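Local structure of putative sensory box/GGDEF family protein (Vibrio parahaemolyticus, 3LID) at residues L181-S184 with F189-E192; L193-H196 with Y200-S203; N221-N224 with I229-R232; S251-K254 with P260-L263. The protein probably makes cyclic di-GMP from two GTP molecules through its GGDEF domain, and is represented here by its extracellular sensor domain of the PDC fold. All coordinates share one frame; numbering follows the deposited sequence.

Contact 1 of 4, residues L181-S184 with F189-E192; sequences LNYS and FHIE
Asn182 meets Ile191 through its backbone first. The carbonyl O of Asn182 accepts from Ile191 N at 2.7 Å. The bond is nearly straight, 172° at the hydrogen, and lies in the carbonyl plane. Asn182 CB then lies 3.3 Å from Ile191 O. The amide oxygen OD1 of Asn182 turns elsewhere and is hydrogen-bonded to Tyr30 OH of the long helix 9-45. Asn182 is also the first residue to leave helical geometry after helix 174-181, so the chain passes here from helix into sheet. Strands 183-184 and 189-195 form a short antiparallel beta hairpin in the sheet that packs on helix 9-45 in this PDC sensor domain. Tyr183 and His190 are its non-hydrogen-bonded pair. Their rings meet obliquely, with planes at 34° and centroids 4.5 Å apart. Tyr183 CD1 sits over the centre of one face of the His190 ring, 3.3 Å from its CE1. The tyrosine ring reaches this place with CG anti to the backbone N (chi1 178°). Tyr183 CD1 also comes 3.2 Å from Phe189 O. That same oxygen accepts from Ser184 N at 3.1 Å. The Tyr183 hydroxyl is hydrogen-bonded to Asp188 in the turn. Phe189 lies on the other face of the hairpin, where its ring packs against Ala19 and takes a cation-pi contact from Arg275.

Contact 2 of 4, residues L193-H196 with Y200-S203; sequences LVKH and YIAS. With EDO (1,2-ethanediol), chain H.
Leu193 O takes two backbone donors from the facing strand. Ile201 N gives the stronger bond, 2.9 Å to Leu193 O, with 164° at the hydrogen. Ala202 N adds a weak one at 3.4 Å to the same oxygen. In the other direction Leu193 N donates to Ala202 O. Ile201 and Ala202 thus both face Leu193, which makes this a classic beta bulge in the antiparallel hairpin of strands 189-195 and 200-202. The backbone bends sharply at Ile201. The side chain of Leu193 packs on both residues of the bulge: Leu193 CB is 3.7 Å from Ile201 CG1, and its CG lies near the methyl of Ala202. Beyond the bulge the register is shifted by one, and Val194 pairs with Tyr200. The two side chains run alongside each other. Val194 CG2 sits over one face of the Tyr200 ring, offset toward the rim, in a CH-pi contact 3.8 Å from the centroid. Its approach is 18° off the ring normal. The Tyr200 ring also has a cation-pi contact with Arg208. Lys195 crosses Ile201 at about a right angle, with CD 3.6 Å from Ile201 CG2. A bend at chi3 (-71°) turns the end of the lysine toward a bound 1,2-ethanediol, probably from the crystallisation liquor. Lys195 NZ donates to both of its hydroxyls, at 2.8 Å to O2 and 3.0 Å to O1. The ammonium group also forms a salt bridge with Asp212, which itself holds the diol.

Contact 3 of 4, residues N221-N224 with I229-R232; sequences NFSN and IWPR
Trp230 turns one side of its indole to both Ser223 and Phe222, which meet it in different ways. Ser223 CB stands over one face of the indole. It is 3.5 Å from the centroid of the five-membered ring and 21° off the ring normal, a CH-pi contact. Ser223 CB is offset toward the rim and comes 3.2 Å from Trp230 CD1. The Phe222 ring meets the six-membered part of the indole obliquely, with the planes at 44° and centroids 5.7 Å apart. Phe222 CD2 comes 3.4 Å from Trp230 CE3. Both aromatic side chains extend with CG anti to the backbone N (chi1 -179° for Trp230), and each CB points toward the opposite segment. At its edge, near the ring plane, Phe222 also meets the methyl of Ile229, CE2 to CG2 at 4.0 Å. The contact joins two short helices, 222-225 and 230-234, which lie in the connection between strands 200-202 and 239-242 of the sensor domain. Asn221 is the N-cap of the first helix. Its OD1 accepts from Ser223 N at 2.8 Å, in the carbonyl plane and on a lone pair. The hydroxyl of Ser223 donates to the same OD1, also at 2.8 Å, but from above that plane. This second bond holds OG turned to the cap while CB faces the indole. Asn221 ND2 reaches Lys197 O, which fastens the helix start to the preceding hairpin turn. Phe222 and Ile229 both pack on Ile248, and Phe222 and Trp230 on Val194.

Contact 4 of 4, residues S251-K254 with P260-L263; sequences SSIK and PLHL
Ser252 and His262 face each other as a non-hydrogen-bonded pair in the antiparallel beta hairpin of strands 246-254 and 260-268. The hairpin belongs to the sheet that lies against helix 9-45 in this PDC sensor domain. Ser252 CB is 3.8 Å from His262 ND1 and 3.9 Å from Leu261 O. Ser252 OG stands anti to the carbonyl carbon (chi1 -58°), which brings it to the edge of the imidazole. There it accepts from His262 ND1 at 2.8 Å and lies only 5° out of the ring plane. This bond helps fix the rotation of the ring, which meets the indole of Trp230. Backbone bonds flank the pair. Ser251 and Leu263 exchange two, and so do Ile253 and Leu261. The Leu261 N to Ile253 O bond is 2.8 Å long and nearly straight, 171° at the hydrogen. The opposite face of the hairpin carries Ser251, Ile253, Leu261 and Leu263. Ile253 and Leu263 cross at about a right angle, and Ile253 CG1 touches Leu263 CD1 at 3.9 Å. Tyr30 of helix 9-45 packs on Ile253 and Leu23 on Leu263, while Leu261 packs on Leu193. At the turn end Lys254 runs alongside Pro260. Its ammonium group has a weak hydrogen bond to Asn258 O, and Lys254 NZ also lies 3.5 Å from Pro260 CD.

In the fold
Contacts 1, 2 and 4 belong to one antiparallel sheet, and strand 189-195 serves both contact 1 and contact 2. Glu192 OE2 of contact 1 lies 2.6 Å from Ser203 OG of contact 2, a probable hydrogen bond. Strand 260-268 is the neighbour of strand 189-195. It brings contact 4 alongside contact 2, with centres 9 Å apart and His262 N 2.8 Å from Val194 O. Ile191 CG2 packs on Leu263 CB at 3.7 Å, joining contacts 1 and 4. Contact 3 adds helices beside this sheet: Trp230 CH2 reaches His262 CD2 at 3.9 Å. Contact 3 also meets contact 2, with Phe222 CD1 3.5 Å from Tyr200 OH.

Contact 1 of 4, residues L181-S184 with F189-E192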
loop_
_atom_site.group_PDB
_atom_site.type_symbol
_atom_site.label_atom_id
_atom_site.label_comp_id
_atom_site.label_asym_id
_atom_site.label_seq_id
_atom_site.Cartn_x
_atom_site.Cartn_y
_atom_site.Cartn_z
ATOM N N LEU A 181 -5.148 -5.965 -6.742
ATOM C CA LEU A 181 -4.453 -7.221 -6.542
ATOM C C LEU A 181 -5.253 -8.246 -5.720
ATOM O O LEU A 181 -4.917 -9.449 -5.750
ATOM C CB LEU A 181 -3.087 -7.053 -5.896
ATOM C CG LEU A 181 -2.145 -6.176 -6.732
ATOM C CD1 LEU A 181 -0.830 -6.041 -5.975
ATOM C CD2 LEU A 181 -2.004 -6.794 -8.059
ATOM N N ASN A 182 -6.163 -7.779 -4.896
ATOM C CA ASN A 182 -6.611 -8.659 -3.779
ATOM C C ASN A 182 -7.871 -9.482 -4.095
ATOM O O ASN A 182 -8.374 -10.170 -3.189
ATOM C CB ASN A 182 -6.878 -7.903 -2.506
ATOM C CG ASN A 182 -5.638 -7.312 -1.924
ATOM O OD1 ASN A 182 -4.525 -7.558 -2.420
ATOM N ND2 ASN A 182 -5.827 -6.409 -0.924
ATOM N N TYR A 183 -8.339 -9.443 -5.326
ATOM C CA TYR A 183 -9.424 -10.409 -5.696
ATOM C C TYR A 183 -9.002 -11.168 -6.912
ATOM O O TYR A 183 -8.488 -10.580 -7.879
ATOM C CB TYR A 183 -10.705 -9.634 -5.971
ATOM C CG TYR A 183 -11.778 -10.591 -6.400
ATOM C CD1 TYR A 183 -12.256 -11.543 -5.498
ATOM C CD2 TYR A 183 -12.258 -10.566 -7.694
ATOM C CE1 TYR A 183 -13.253 -12.508 -5.918
ATOM C CE2 TYR A 183 -13.262 -11.500 -8.120
ATOM C CZ TYR A 183 -13.717 -12.450 -7.208
ATOM O OH TYR A 183 -14.654 -13.404 -7.615
ATOM N N SER A 184 -9.210 -12.489 -6.886
ATOM C CA SER A 184 -8.873 -13.340 -8.022
ATOM C C SER A 184 -10.169 -13.872 -8.616
ATOM O O SER A 184 -10.875 -14.622 -7.970
ATOM C CB SER A 184 -8.080 -14.555 -7.566
ATOM O OG SER A 184 -7.978 -15.499 -8.633
ATOM N N PHE A 189 -11.223 -15.829 -4.764
ATOM C CA PHE A 189 -10.834 -15.596 -3.414
ATOM C C PHE A 189 -10.589 -14.063 -3.176
ATOM O O PHE A 189 -10.058 -13.401 -4.065
ATOM C CB PHE A 189 -9.481 -16.239 -3.164
ATOM C CG PHE A 189 -9.515 -17.716 -2.943
ATOM C CD1 PHE A 189 -10.386 -18.289 -2.016
ATOM C CD2 PHE A 189 -8.615 -18.524 -3.629
ATOM C CE1 PHE A 189 -10.325 -19.701 -1.778
ATOM C CE2 PHE A 189 -8.578 -19.947 -3.405
ATOM C CZ PHE A 189 -9.398 -20.493 -2.477
ATOM N N HIS A 190 -10.930 -13.610 -1.981
ATOM C CA HIS A 190 -10.561 -12.244 -1.508
ATOM C C HIS A 190 -9.383 -12.307 -0.569
ATOM O O HIS A 190 -9.423 -13.010 0.426
ATOM C CB HIS A 190 -11.721 -11.600 -0.828
ATOM C CG HIS A 190 -12.866 -11.280 -1.756
ATOM N ND1 HIS A 190 -12.961 -10.078 -2.439
ATOM C CD2 HIS A 190 -13.961 -12.006 -2.114
ATOM C CE1 HIS A 190 -14.080 -10.068 -3.162
ATOM N NE2 HIS A 190 -14.694 -11.233 -2.994
ATOM N N ILE A 191 -8.319 -11.548 -0.859
ATOM C CA ILE A 191 -7.212 -11.597 0.070
ATOM C C ILE A 191 -7.329 -10.380 0.962
ATOM O O ILE A 191 -7.542 -9.284 0.449
ATOM C CB ILE A 191 -5.872 -11.644 -0.678
ATOM C CG1 ILE A 191 -5.782 -12.944 -1.468
ATOM C CG2 ILE A 191 -4.629 -11.338 0.307
ATOM C CD1 ILE A 191 -4.532 -13.129 -2.180
ATOM N N GLU A 192 -7.233 -10.555 2.251
ATOM C CA GLU A 192 -7.246 -9.438 3.188
ATOM C C GLU A 192 -5.792 -9.155 3.537
ATOM O O GLU A 192 -4.939 -10.072 3.517
ATOM C CB GLU A 192 -8.032 -9.809 4.479
ATOM C CG GLU A 192 -9.526 -9.864 4.187
ATOM C CD GLU A 192 -10.337 -10.410 5.355
ATOM O OE1 GLU A 192 -10.114 -11.578 5.708
ATOM O OE2 GLU A 192 -11.176 -9.679 5.910
#

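Contact 2 of 4, residues L193-H196 with Y200-S203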
loop_
_atom_site.group_PDB
_atom_site.type_symbol
_atom_site.label_atom_id
_atom_site.label_comp_id
_atom_site.label_asym_id
_atom_site.label_seq_id
_atom_site.Cartn_x
_atom_site.Cartn_y
_atom_site.Cartn_z
ATOM N N LEU A 193 -5.481 -7.898 3.892
ATOM C CA LEU A 193 -4.142 -7.616 4.367
ATOM C C LEU A 193 -4.225 -7.236 5.824
ATOM O O LEU A 193 -4.982 -6.330 6.207
ATOM C CB LEU A 193 -3.548 -6.338 3.633
ATOM C CG LEU A 193 -3.488 -6.521 2.107
ATOM C CD1 LEU A 193 -2.961 -5.139 1.475
ATOM C CD2 LEU A 193 -2.501 -7.637 1.793
ATOM N N VAL A 194 -3.429 -7.896 6.622
ATOM C CA VAL A 194 -3.327 -7.718 8.065
ATOM C C VAL A 194 -1.973 -7.326 8.402
ATOM O O VAL A 194 -0.980 -8.004 8.065
ATOM C CB VAL A 194 -3.725 -9.078 8.802
ATOM C CG1 VAL A 194 -3.566 -8.886 10.298
ATOM C CG2 VAL A 194 -5.177 -9.363 8.479
ATOM N N LYS A 195 -1.826 -6.216 9.158
ATOM C CA LYS A 195 -0.505 -5.754 9.486
ATOM C C LYS A 195 0.151 -6.540 10.597
ATOM O O LYS A 195 -0.492 -7.359 11.267
ATOM C CB LYS A 195 -0.609 -4.294 10.020
ATOM C CG LYS A 195 -1.058 -3.397 8.820
ATOM C CD LYS A 195 -0.815 -1.909 9.296
ATOM C CE LYS A 195 -1.869 -1.591 10.386
ATOM N NZ LYS A 195 -1.658 -0.060 10.845
ATOM N N HIS A 196 1.408 -6.271 10.803
ATOM C CA HIS A 196 2.198 -6.926 11.849
ATOM C C HIS A 196 1.552 -6.746 13.229
ATOM O O HIS A 196 1.679 -7.632 14.156
ATOM C CB HIS A 196 3.565 -6.242 11.808
ATOM C CG HIS A 196 4.497 -6.663 12.883
ATOM N ND1 HIS A 196 4.895 -7.974 13.042
ATOM C CD2 HIS A 196 5.143 -5.941 13.835
ATOM C CE1 HIS A 196 5.721 -8.048 14.068
ATOM N NE2 HIS A 196 5.895 -6.835 14.565
ATOM N N TYR A 200 -6.442 -4.742 10.325
ATOM C CA TYR A 200 -6.694 -4.914 8.891
ATOM C C TYR A 200 -6.510 -3.627 8.117
ATOM O O TYR A 200 -7.026 -2.559 8.555
ATOM C CB TYR A 200 -8.111 -5.345 8.675
ATOM C CG TYR A 200 -8.354 -6.815 9.059
ATOM C CD1 TYR A 200 -8.546 -7.766 8.085
ATOM C CD2 TYR A 200 -8.503 -7.182 10.421
ATOM C CE1 TYR A 200 -8.798 -9.137 8.406
ATOM C CE2 TYR A 200 -8.738 -8.552 10.750
ATOM C CZ TYR A 200 -8.914 -9.471 9.743
ATOM O OH TYR A 200 -9.206 -10.801 10.100
ATOM N N ILE A 201 -5.816 -3.710 6.974
ATOM C CA ILE A 201 -5.745 -2.513 6.093
ATOM C C ILE A 201 -6.369 -2.795 4.744
ATOM O O ILE A 201 -6.433 -1.893 3.871
ATOM C CB ILE A 201 -4.320 -2.009 5.928
ATOM C CG1 ILE A 201 -3.380 -3.105 5.405
ATOM C CG2 ILE A 201 -3.781 -1.439 7.238
ATOM C CD1 ILE A 201 -2.031 -2.501 5.006
ATOM N N ALA A 202 -6.837 -4.022 4.492
ATOM C CA ALA A 202 -7.632 -4.243 3.317
ATOM C C ALA A 202 -8.516 -5.441 3.541
ATOM O O ALA A 202 -8.067 -6.453 4.099
ATOM C CB ALA A 202 -6.704 -4.497 2.075
ATOM N N SER A 203 -9.754 -5.342 3.046
ATOM C CA SER A 203 -10.725 -6.404 3.237
ATOM C C SER A 203 -11.940 -6.163 2.337
ATOM O O SER A 203 -12.280 -4.994 2.090
ATOM C CB SER A 203 -11.129 -6.464 4.720
ATOM O OG SER A 203 -12.112 -7.455 4.917
HETATM C C1 EDO H . -4.079 2.340 9.706
HETATM O O1 EDO H . -4.384 0.935 10.070
HETATM C C2 EDO H . -3.258 2.324 8.431
HETATM O O2 EDO H . -1.955 1.800 8.726
#

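Contact 3 of 4, residues N221-N224 with I229-R232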
loop_
_atom_site.group_PDB
_atom_site.type_symbol
_atom_site.label_atom_id
_atom_site.label_comp_id
_atom_site.label_asym_id
_atom_site.label_seq_id
_atom_site.Cartn_x
_atom_site.Cartn_y
_atom_site.Cartn_z
ATOM N N ASN A 221 -9.039 -7.067 15.386
ATOM C CA ASN A 221 -7.639 -7.367 15.344
ATOM C C ASN A 221 -7.564 -8.899 15.200
ATOM O O ASN A 221 -8.337 -9.637 15.860
ATOM C CB ASN A 221 -6.907 -6.901 16.587
ATOM C CG ASN A 221 -5.425 -7.087 16.473
ATOM O OD1 ASN A 221 -4.913 -8.222 16.433
ATOM N ND2 ASN A 221 -4.679 -5.968 16.395
ATOM N N PHE A 222 -6.718 -9.360 14.276
ATOM C CA PHE A 222 -6.662 -10.782 14.001
ATOM C C PHE A 222 -6.329 -11.564 15.290
ATOM O O PHE A 222 -6.815 -12.689 15.478
ATOM C CB PHE A 222 -5.572 -11.062 12.977
ATOM C CG PHE A 222 -5.738 -12.419 12.330
ATOM C CD1 PHE A 222 -6.425 -12.581 11.166
ATOM C CD2 PHE A 222 -5.176 -13.540 12.977
ATOM C CE1 PHE A 222 -6.552 -13.871 10.539
ATOM C CE2 PHE A 222 -5.281 -14.824 12.399
ATOM C CZ PHE A 222 -5.966 -14.984 11.177
ATOM N N SER A 223 -5.535 -10.979 16.130
ATOM C CA SER A 223 -5.137 -11.689 17.362
ATOM C C SER A 223 -6.301 -11.832 18.350
ATOM O O SER A 223 -6.287 -12.728 19.196
ATOM C CB SER A 223 -3.959 -11.049 18.022
ATOM O OG SER A 223 -4.347 -9.833 18.682
ATOM N N ASN A 224 -7.273 -10.938 18.270
ATOM C CA ASN A 224 -8.471 -11.018 19.116
ATOM C C ASN A 224 -9.465 -11.930 18.461
ATOM O O ASN A 224 -10.171 -12.699 19.123
ATOM C CB ASN A 224 -9.065 -9.600 19.213
ATOM C CG ASN A 224 -10.263 -9.523 20.101
ATOM O OD1 ASN A 224 -10.193 -9.917 21.288
ATOM N ND2 ASN A 224 -11.360 -8.930 19.586
ATOM N N ILE A 229 -4.925 -18.931 15.941
ATOM C CA ILE A 229 -4.401 -18.948 14.546
ATOM C C ILE A 229 -3.323 -17.865 14.360
ATOM O O ILE A 229 -2.345 -18.072 13.631
ATOM C CB ILE A 229 -5.508 -18.884 13.498
ATOM C CG1 ILE A 229 -6.529 -20.076 13.657
ATOM C CG2 ILE A 229 -4.938 -18.825 12.075
ATOM C CD1 ILE A 229 -7.650 -19.955 12.803
ATOM N N TRP A 230 -3.467 -16.781 15.098
ATOM C CA TRP A 230 -2.454 -15.690 15.053
ATOM C C TRP A 230 -0.991 -16.080 15.153
ATOM O O TRP A 230 -0.191 -15.676 14.326
ATOM C CB TRP A 230 -2.862 -14.545 15.994
ATOM C CG TRP A 230 -1.965 -13.352 16.046
ATOM C CD1 TRP A 230 -1.387 -12.812 17.144
ATOM C CD2 TRP A 230 -1.702 -12.426 14.942
ATOM N NE1 TRP A 230 -0.691 -11.664 16.804
ATOM C CE2 TRP A 230 -0.928 -11.374 15.476
ATOM C CE3 TRP A 230 -2.050 -12.417 13.566
ATOM C CZ2 TRP A 230 -0.421 -10.317 14.687
ATOM C CZ3 TRP A 230 -1.569 -11.369 12.776
ATOM C CH2 TRP A 230 -0.781 -10.324 13.349
ATOM N N PRO A 231 -0.585 -16.950 16.110
ATOM C CA PRO A 231 0.790 -17.375 16.123
ATOM C C PRO A 231 1.293 -18.018 14.830
ATOM O O PRO A 231 2.472 -17.898 14.505
ATOM C CB PRO A 231 0.819 -18.450 17.304
ATOM C CG PRO A 231 -0.265 -17.957 18.190
ATOM C CD PRO A 231 -1.403 -17.615 17.191
ATOM N N ARG A 232 0.431 -18.736 14.121
ATOM C CA ARG A 232 0.838 -19.401 12.896
ATOM C C ARG A 232 1.102 -18.263 11.877
ATOM O O ARG A 232 2.034 -18.326 11.088
ATOM C CB ARG A 232 -0.302 -20.311 12.397
ATOM C CG ARG A 232 -0.810 -21.415 13.510
ATOM C CD ARG A 232 0.206 -22.570 13.712
ATOM N NE ARG A 232 -0.336 -23.500 14.756
ATOM C CZ ARG A 232 -0.368 -23.256 16.079
ATOM N NH1 ARG A 232 0.169 -22.151 16.550
ATOM N NH2 ARG A 232 -0.959 -24.108 16.944
#

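Contact 4 of 4, residues S251-K254 with P260-L263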
loop_
_atom_site.group_PDB
_atom_site.type_symbol
_atom_site.label_atom_id
_atom_site.label_comp_id
_atom_site.label_asym_id
_atom_site.label_seq_id
_atom_site.Cartn_x
_atom_site.Cartn_y
_atom_site.Cartn_z
ATOM N N SER A 251 -0.213 -16.205 4.559
ATOM C CA SER A 251 1.150 -16.178 4.123
ATOM C C SER A 251 1.648 -14.782 4.542
ATOM O O SER A 251 0.848 -13.946 5.003
ATOM C CB SER A 251 1.306 -16.384 2.616
ATOM O OG SER A 251 0.681 -15.277 1.972
ATOM N N SER A 252 2.924 -14.550 4.375
ATOM C CA SER A 252 3.539 -13.236 4.748
ATOM C C SER A 252 4.457 -12.726 3.655
ATOM O O SER A 252 5.201 -13.538 3.044
ATOM C CB SER A 252 4.271 -13.312 6.092
ATOM O OG SER A 252 3.359 -13.716 7.097
ATOM N N ILE A 253 4.454 -11.392 3.456
ATOM C CA ILE A 253 5.490 -10.833 2.550
ATOM C C ILE A 253 6.076 -9.677 3.237
ATOM O O ILE A 253 5.571 -9.268 4.324
ATOM C CB ILE A 253 4.906 -10.318 1.253
ATOM C CG1 ILE A 253 3.890 -9.244 1.535
ATOM C CG2 ILE A 253 4.339 -11.551 0.453
ATOM C CD1 ILE A 253 3.203 -8.643 0.160
ATOM N N LYS A 254 7.192 -9.186 2.656
ATOM C CA LYS A 254 7.717 -7.930 3.163
ATOM C C LYS A 254 7.558 -6.940 2.010
ATOM O O LYS A 254 8.151 -7.159 0.964
ATOM C CB LYS A 254 9.158 -8.054 3.617
ATOM C CG LYS A 254 9.152 -8.791 4.998
ATOM C CD LYS A 254 10.533 -8.835 5.603
ATOM C CE LYS A 254 10.613 -9.736 6.843
ATOM N NZ LYS A 254 9.447 -9.512 7.710
ATOM N N PRO A 260 6.705 -7.561 8.428
ATOM C CA PRO A 260 5.853 -8.369 7.580
ATOM C C PRO A 260 4.460 -7.782 7.374
ATOM O O PRO A 260 3.933 -7.068 8.240
ATOM C CB PRO A 260 5.736 -9.715 8.341
ATOM C CG PRO A 260 5.929 -9.320 9.744
ATOM C CD PRO A 260 6.929 -8.185 9.768
ATOM N N LEU A 261 3.879 -8.131 6.230
ATOM C CA LEU A 261 2.494 -7.846 5.888
ATOM C C LEU A 261 1.868 -9.214 5.685
ATOM O O LEU A 261 2.423 -10.045 4.976
ATOM C CB LEU A 261 2.391 -7.067 4.555
ATOM C CG LEU A 261 0.938 -6.708 4.199
ATOM C CD1 LEU A 261 0.257 -5.787 5.212
ATOM C CD2 LEU A 261 1.071 -5.935 2.835
ATOM N N HIS A 262 0.747 -9.465 6.333
ATOM C CA HIS A 262 0.179 -10.865 6.251
ATOM C C HIS A 262 -0.967 -10.882 5.305
ATOM O O HIS A 262 -1.846 -10.024 5.340
ATOM C CB HIS A 262 -0.304 -11.278 7.657
ATOM C CG HIS A 262 0.766 -11.156 8.692
ATOM N ND1 HIS A 262 1.915 -11.936 8.669
ATOM C CD2 HIS A 262 0.861 -10.380 9.813
ATOM C CE1 HIS A 262 2.671 -11.643 9.716
ATOM N NE2 HIS A 262 2.057 -10.716 10.436
ATOM N N LEU A 263 -0.965 -11.848 4.386
ATOM C CA LEU A 263 -2.020 -11.923 3.408
ATOM C C LEU A 263 -2.905 -13.096 3.910
ATOM O O LEU A 263 -2.393 -14.170 4.209
ATOM C CB LEU A 263 -1.473 -12.315 2.023
ATOM C CG LEU A 263 -0.817 -11.166 1.206
ATOM C CD1 LEU A 263 0.201 -10.368 2.015
ATOM C CD2 LEU A 263 -0.114 -11.859 -0.008
#